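Local atomic coordinates of ribonucleoside triphosphate reductase (Lactobacillus leichmannii, PDB entry 1L1L), a protein that reduces ribonucleoside triphosphates to 2'-deoxyribonucleotides with the help of coenzyme B12, as an allosterically regulated monomeric class II ribonucleotide reductase. Residues Asp236-Gln241 with Glu286-Lys291; Leu26-Tyr31 with Gly707-Val712. All coordinates share one frame; numbering follows the deposited sequence.

In the fold
Starting from the N terminus, the chain soon reaches helix 27-32, the first half of contact 2; the partner segment 707-712, which leads into helix 709-719, follows after 675 intervening residues, close to the end of the model. Contact 2 therefore closes a loop that takes in nearly the whole protein and brings the N-terminal region against the C-terminal one. Within that loop, contact 1 closes a far smaller one of 44 residues, joining the turn after helix 224-236 to helix 275-289 in the region of the B12-dependent insertion domain. The two contacts lie on opposite sides of the chain's centre, their own centres 53 Å apart, and do not touch.

Contact 1 (Asp236-Gln241 with Glu286-Lys291); sequences DLHFAQ and EVLNNK
His-238 reaches over from the turn after helix 224-236 and lays its imidazole against Leu-288, with Asn-289 at the ring's edge. Its CG is anti to the carbonyl carbon and beside the backbone N (chi1 -77°), which brings the ring to the leucine. The apolar part is a CH-pi contact: Leu-288 CB sits 3.7 Å from the centroid of the His-238 ring, over one face but shifted toward the NE2-CD2 side. On the same face, Leu-288 CD1 lies by the ND1-CE1 edge, 3.6 Å from His-238 CE1.

The polar part is one hydrogen bond, from His-238 NE2 to Asn-289 OD1 at 3.1 Å. It is well bent, with an N-H...O angle of 136°; the donor stands above the carbonyl plane, ring and amide planes being 36° apart. Asn-289 OD1 also accepts from the backbone N of Ile-182. Across the ring, His-238 ND1 bonds to Leu-234 O, which ties the imidazole back to the backbone of helix 224-236 and helps fix its rotation.

The type I beta turn from Asp-236 to Phe-239 thus bridges helix 224-236 and helix 275-289, whose Leu-288 also packs on Ile-304 of helix 298-313.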
loop_
_atom_site.group_PDB
_atom_site.type_symbol
_atom_site.label_atom_id
_atom_site.label_comp_id
_atom_site.label_asym_id
_atom_site.label_seq_id
_atom_site.Cartn_x
_atom_site.Cartn_y
_atom_site.Cartn_z
ATOM N N ASP A 236 -7.976 -27.248 0.969
ATOM C CA ASP A 236 -7.350 -28.469 0.476
ATOM C C ASP A 236 -8.202 -29.748 0.588
ATOM O O ASP A 236 -7.927 -30.735 -0.105
ATOM C CB ASP A 236 -5.988 -28.693 1.158
ATOM C CG ASP A 236 -4.926 -27.671 0.731
ATOM O OD1 ASP A 236 -4.917 -27.262 -0.446
ATOM O OD2 ASP A 236 -4.080 -27.292 1.570
ATOM N N LEU A 237 -9.224 -29.735 1.443
ATOM C CA LEU A 237 -10.085 -30.909 1.611
ATOM C C LEU A 237 -11.105 -31.038 0.486
ATOM O O LEU A 237 -11.875 -32.001 0.440
ATOM C CB LEU A 237 -10.831 -30.856 2.945
ATOM C CG LEU A 237 -10.034 -31.150 4.218
ATOM C CD1 LEU A 237 -10.981 -31.108 5.408
ATOM C CD2 LEU A 237 -9.361 -32.517 4.113
ATOM N N HIS A 238 -11.126 -30.059 -0.411
ATOM C CA HIS A 238 -12.059 -30.093 -1.523
ATOM C C HIS A 238 -11.421 -30.760 -2.737
ATOM O O HIS A 238 -12.094 -30.983 -3.742
ATOM C CB HIS A 238 -12.498 -28.669 -1.903
ATOM C CG HIS A 238 -13.503 -28.066 -0.971
ATOM N ND1 HIS A 238 -13.179 -27.618 0.292
ATOM C CD2 HIS A 238 -14.827 -27.829 -1.123
ATOM C CE1 HIS A 238 -14.258 -27.130 0.875
ATOM N NE2 HIS A 238 -15.274 -27.247 0.038
ATOM N N PHE A 239 -10.134 -31.086 -2.636
ATOM C CA PHE A 239 -9.404 -31.684 -3.750
ATOM C C PHE A 239 -8.711 -33.005 -3.418
ATOM O O PHE A 239 -7.917 -33.099 -2.479
ATOM C CB PHE A 239 -8.381 -30.674 -4.292
ATOM C CG PHE A 239 -8.973 -29.317 -4.585
ATOM C CD1 PHE A 239 -9.250 -28.421 -3.551
ATOM C CD2 PHE A 239 -9.304 -28.953 -5.889
ATOM C CE1 PHE A 239 -9.849 -27.187 -3.811
ATOM C CE2 PHE A 239 -9.905 -27.724 -6.161
ATOM C CZ PHE A 239 -10.179 -26.839 -5.121
ATOM N N ALA A 240 -9.013 -34.026 -4.214
ATOM C CA ALA A 240 -8.451 -35.357 -4.014
ATOM C C ALA A 240 -6.933 -35.390 -3.853
ATOM O O ALA A 240 -6.410 -36.168 -3.061
ATOM C CB ALA A 240 -8.868 -36.269 -5.165
ATOM N N GLN A 241 -6.232 -34.549 -4.605
ATOM C CA GLN A 241 -4.771 -34.498 -4.556
ATOM C C GLN A 241 -4.230 -34.277 -3.146
ATOM O O GLN A 241 -3.126 -34.719 -2.817
ATOM C CB GLN A 241 -4.264 -33.380 -5.465
ATOM C CG GLN A 241 -4.637 -31.987 -4.976
ATOM C CD GLN A 241 -4.220 -30.900 -5.945
ATOM O OE1 GLN A 241 -4.775 -30.785 -7.036
ATOM N NE2 GLN A 241 -3.233 -30.099 -5.553
ATOM N N GLU A 286 -18.906 -22.344 0.969
ATOM C CA GLU A 286 -20.024 -22.303 0.031
ATOM C C GLU A 286 -19.521 -22.134 -1.400
ATOM O O GLU A 286 -19.884 -22.909 -2.289
ATOM C CB GLU A 286 -20.985 -21.162 0.367
ATOM C CG GLU A 286 -21.778 -21.386 1.639
ATOM C CD GLU A 286 -22.840 -20.328 1.859
ATOM O OE1 GLU A 286 -22.475 -19.148 2.063
ATOM O OE2 GLU A 286 -24.043 -20.680 1.821
ATOM N N VAL A 287 -18.685 -21.123 -1.623
ATOM C CA VAL A 287 -18.138 -20.884 -2.954
ATOM C C VAL A 287 -17.514 -22.156 -3.500
ATOM O O VAL A 287 -17.662 -22.475 -4.681
ATOM C CB VAL A 287 -17.051 -19.779 -2.940
ATOM C CG1 VAL A 287 -16.396 -19.684 -4.311
ATOM C CG2 VAL A 287 -17.666 -18.448 -2.542
ATOM N N LEU A 288 -16.811 -22.884 -2.639
ATOM C CA LEU A 288 -16.172 -24.121 -3.062
ATOM C C LEU A 288 -17.203 -25.238 -3.280
ATOM O O LEU A 288 -17.153 -25.935 -4.292
ATOM C CB LEU A 288 -15.130 -24.562 -2.035
ATOM C CG LEU A 288 -13.868 -23.696 -1.939
ATOM C CD1 LEU A 288 -13.074 -24.062 -0.693
ATOM C CD2 LEU A 288 -13.021 -23.892 -3.191
ATOM N N ASN A 289 -18.127 -25.400 -2.335
ATOM C CA ASN A 289 -19.158 -26.438 -2.444
ATOM C C ASN A 289 -20.063 -26.199 -3.658
ATOM O O ASN A 289 -20.365 -27.131 -4.402
ATOM C CB ASN A 289 -20.025 -26.495 -1.176
ATOM C CG ASN A 289 -19.317 -27.154 -0.001
ATOM O OD1 ASN A 289 -18.272 -27.791 -0.163
ATOM N ND2 ASN A 289 -19.898 -27.019 1.190
ATOM N N ASN A 290 -20.496 -24.951 -3.836
ATOM C CA ASN A 290 -21.363 -24.554 -4.944
ATOM C C ASN A 290 -20.801 -24.963 -6.305
ATOM O O ASN A 290 -21.505 -24.898 -7.319
ATOM C CB ASN A 290 -21.583 -23.039 -4.913
ATOM C CG ASN A 290 -22.493 -22.602 -3.780
ATOM O OD1 ASN A 290 -22.413 -23.122 -2.662
ATOM N ND2 ASN A 290 -23.360 -21.630 -4.061
ATOM N N LYS A 291 -19.538 -25.376 -6.325
ATOM C CA LYS A 291 -18.883 -25.810 -7.549
ATOM C C LYS A 291 -18.363 -27.236 -7.397
ATOM O O LYS A 291 -17.500 -27.683 -8.155
ATOM C CB LYS A 291 -17.726 -24.869 -7.907
ATOM C CG LYS A 291 -18.165 -23.484 -8.364
ATOM C CD LYS A 291 -19.137 -23.578 -9.532
ATOM C CE LYS A 291 -19.463 -22.207 -10.106
ATOM N NZ LYS A 291 -18.306 -21.625 -10.840
#

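Contact 2 (Leu26-Tyr31 with Gly707-Val712); sequences LGWVTY and GNVEEV
Glu-710 runs over one face of the Trp-28 indole, and this overlap, under its CA, CB and CG, is the tightly packed part of the contact. Glu-710 CA stands 3.8 Å from the centroid of the six-membered ring and only 7° off its normal, a CH-pi contact made by the backbone carbon itself. From there the glutamate continues extended across the indole, with CG anti to the backbone N (chi1 180°), until Glu-710 CG comes 3.4 Å from Trp-28 NE1. The carboxylate lies over the NE1-CD1 rim of the same face, nearly parallel to the ring. Val-709 adds to the packing at the benzo end: its CG1 meets Trp-28 CE3 at 3.8 Å and its CG2 meets Trp-28 CZ3 at 3.9 Å.

The looser side is the NE1 edge of the ring and the carboxylate end of Glu-710, where water takes part. Trp-28 NE1 points to a water lying in the ring plane, 3.1 Å from it, and this water in turn gives a weak bond to Glu-710 OE1 at 3.3 Å. The indole N-H and the carboxylate are thus linked through solvent.

Trp-23 meets Trp-28 edge-to-face and also touches Glu-710, while Leu-587 of helix 583-589 lies against both Val-29 and Val-709. On the C-terminal side Asn-708 is the N-cap: its OD1 accepts from Glu-711 N at 2.9 Å, nearly straight at 165°. What results is helix-to-helix packing in which a tryptophan of helix 27-32 rests on the capped first turn of helix 709-719, joining the N-terminal region to the C-terminal helix.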
loop_
_atom_site.group_PDB
_atom_site.type_symbol
_atom_site.label_atom_id
_atom_site.label_comp_id
_atom_site.label_asym_id
_atom_site.label_seq_id
_atom_site.Cartn_x
_atom_site.Cartn_y
_atom_site.Cartn_z
ATOM N N LEU A 26 -1.054 19.976 8.456
ATOM C CA LEU A 26 -1.704 18.828 9.110
ATOM C C LEU A 26 -0.651 17.814 9.557
ATOM O O LEU A 26 -0.974 16.792 10.162
ATOM C CB LEU A 26 -2.660 18.105 8.137
ATOM C CG LEU A 26 -3.543 18.870 7.150
ATOM C CD1 LEU A 26 -4.324 17.888 6.277
ATOM C CD2 LEU A 26 -4.497 19.748 7.901
ATOM N N GLY A 27 0.610 18.111 9.251
ATOM C CA GLY A 27 1.703 17.207 9.571
ATOM C C GLY A 27 1.881 16.625 10.960
ATOM O O GLY A 27 1.795 15.413 11.147
ATOM N N TRP A 28 2.154 17.473 11.944
ATOM C CA TRP A 28 2.377 16.975 13.292
ATOM C C TRP A 28 1.210 16.183 13.835
ATOM O O TRP A 28 1.392 15.138 14.462
ATOM C CB TRP A 28 2.672 18.119 14.249
ATOM C CG TRP A 28 3.042 17.633 15.582
ATOM C CD1 TRP A 28 4.258 17.156 15.973
ATOM C CD2 TRP A 28 2.184 17.532 16.719
ATOM N NE1 TRP A 28 4.209 16.763 17.285
ATOM C CE2 TRP A 28 2.947 16.987 17.769
ATOM C CE3 TRP A 28 0.839 17.851 16.952
ATOM C CZ2 TRP A 28 2.414 16.752 19.035
ATOM C CZ3 TRP A 28 0.310 17.618 18.207
ATOM C CH2 TRP A 28 1.098 17.072 19.236
ATOM N N VAL A 29 0.008 16.695 13.624
ATOM C CA VAL A 29 -1.175 16.011 14.107
ATOM C C VAL A 29 -1.244 14.605 13.507
ATOM O O VAL A 29 -1.478 13.622 14.220
ATOM C CB VAL A 29 -2.444 16.800 13.726
ATOM C CG1 VAL A 29 -3.668 16.026 14.139
ATOM C CG2 VAL A 29 -2.422 18.168 14.391
ATOM N N THR A 30 -1.041 14.521 12.196
ATOM C CA THR A 30 -1.078 13.244 11.492
ATOM C C THR A 30 -0.044 12.292 12.069
ATOM O O THR A 30 -0.311 11.113 12.264
ATOM C CB THR A 30 -0.807 13.424 9.983
ATOM O OG1 THR A 30 -1.867 14.192 9.402
ATOM C CG2 THR A 30 -0.733 12.062 9.282
ATOM N N TYR A 31 1.144 12.812 12.363
ATOM C CA TYR A 31 2.181 11.972 12.930
ATOM C C TYR A 31 1.769 11.396 14.286
ATOM O O TYR A 31 1.909 10.196 14.528
ATOM C CB TYR A 31 3.487 12.768 13.087
ATOM C CG TYR A 31 4.373 12.192 14.160
ATOM C CD1 TYR A 31 4.932 10.915 14.027
ATOM C CD2 TYR A 31 4.595 12.887 15.355
ATOM C CE1 TYR A 31 5.690 10.343 15.067
ATOM C CE2 TYR A 31 5.341 12.322 16.391
ATOM C CZ TYR A 31 5.883 11.060 16.242
ATOM O OH TYR A 31 6.611 10.515 17.277
ATOM N N GLY A 707 -1.504 29.535 17.973
ATOM C CA GLY A 707 -0.928 28.629 18.952
ATOM C C GLY A 707 -0.198 27.485 18.273
ATOM O O GLY A 707 -0.613 27.045 17.199
ATOM N N ASN A 708 0.888 27.020 18.889
ATOM C CA ASN A 708 1.682 25.913 18.354
ATOM C C ASN A 708 1.196 24.619 18.999
ATOM O O ASN A 708 1.575 24.277 20.116
ATOM C CB ASN A 708 3.164 26.133 18.658
ATOM C CG ASN A 708 4.041 25.025 18.124
ATOM O OD1 ASN A 708 3.897 23.859 18.502
ATOM N ND2 ASN A 708 4.964 25.380 17.242
ATOM N N VAL A 709 0.351 23.895 18.279
ATOM C CA VAL A 709 -0.224 22.672 18.806
ATOM C C VAL A 709 0.768 21.690 19.415
ATOM O O VAL A 709 0.499 21.120 20.469
ATOM C CB VAL A 709 -1.072 21.953 17.735
ATOM C CG1 VAL A 709 -0.181 21.456 16.600
ATOM C CG2 VAL A 709 -1.843 20.821 18.386
ATOM N N GLU A 710 1.915 21.492 18.776
ATOM C CA GLU A 710 2.900 20.563 19.324
ATOM C C GLU A 710 3.317 20.962 20.742
ATOM O O GLU A 710 3.353 20.127 21.635
ATOM C CB GLU A 710 4.147 20.491 18.438
ATOM C CG GLU A 710 5.196 19.526 19.000
ATOM C CD GLU A 710 6.412 19.325 18.097
ATOM O OE1 GLU A 710 7.292 18.535 18.494
ATOM O OE2 GLU A 710 6.494 19.940 17.009
ATOM N N GLU A 711 3.627 22.242 20.931
ATOM C CA GLU A 711 4.047 22.761 22.235
ATOM C C GLU A 711 2.918 22.781 23.255
ATOM O O GLU A 711 3.109 22.445 24.420
ATOM C CB GLU A 711 4.600 24.180 22.080
ATOM C CG GLU A 711 5.951 24.252 21.392
ATOM C CD GLU A 711 6.376 25.681 21.092
ATOM O OE1 GLU A 711 6.194 26.561 21.964
ATOM O OE2 GLU A 711 6.908 25.925 19.986
ATOM N N VAL A 712 1.735 23.191 22.817
ATOM C CA VAL A 712 0.605 23.244 23.722
ATOM C C VAL A 712 0.248 21.846 24.199
ATOM O O VAL A 712 -0.091 21.649 25.365
ATOM C CB VAL A 712 -0.609 23.904 23.030
ATOM C CG1 VAL A 712 -1.836 23.819 23.922
ATOM C CG2 VAL A 712 -0.282 25.362 22.705
HETATM O O HOH W 1 6.665 15.255 18.538
#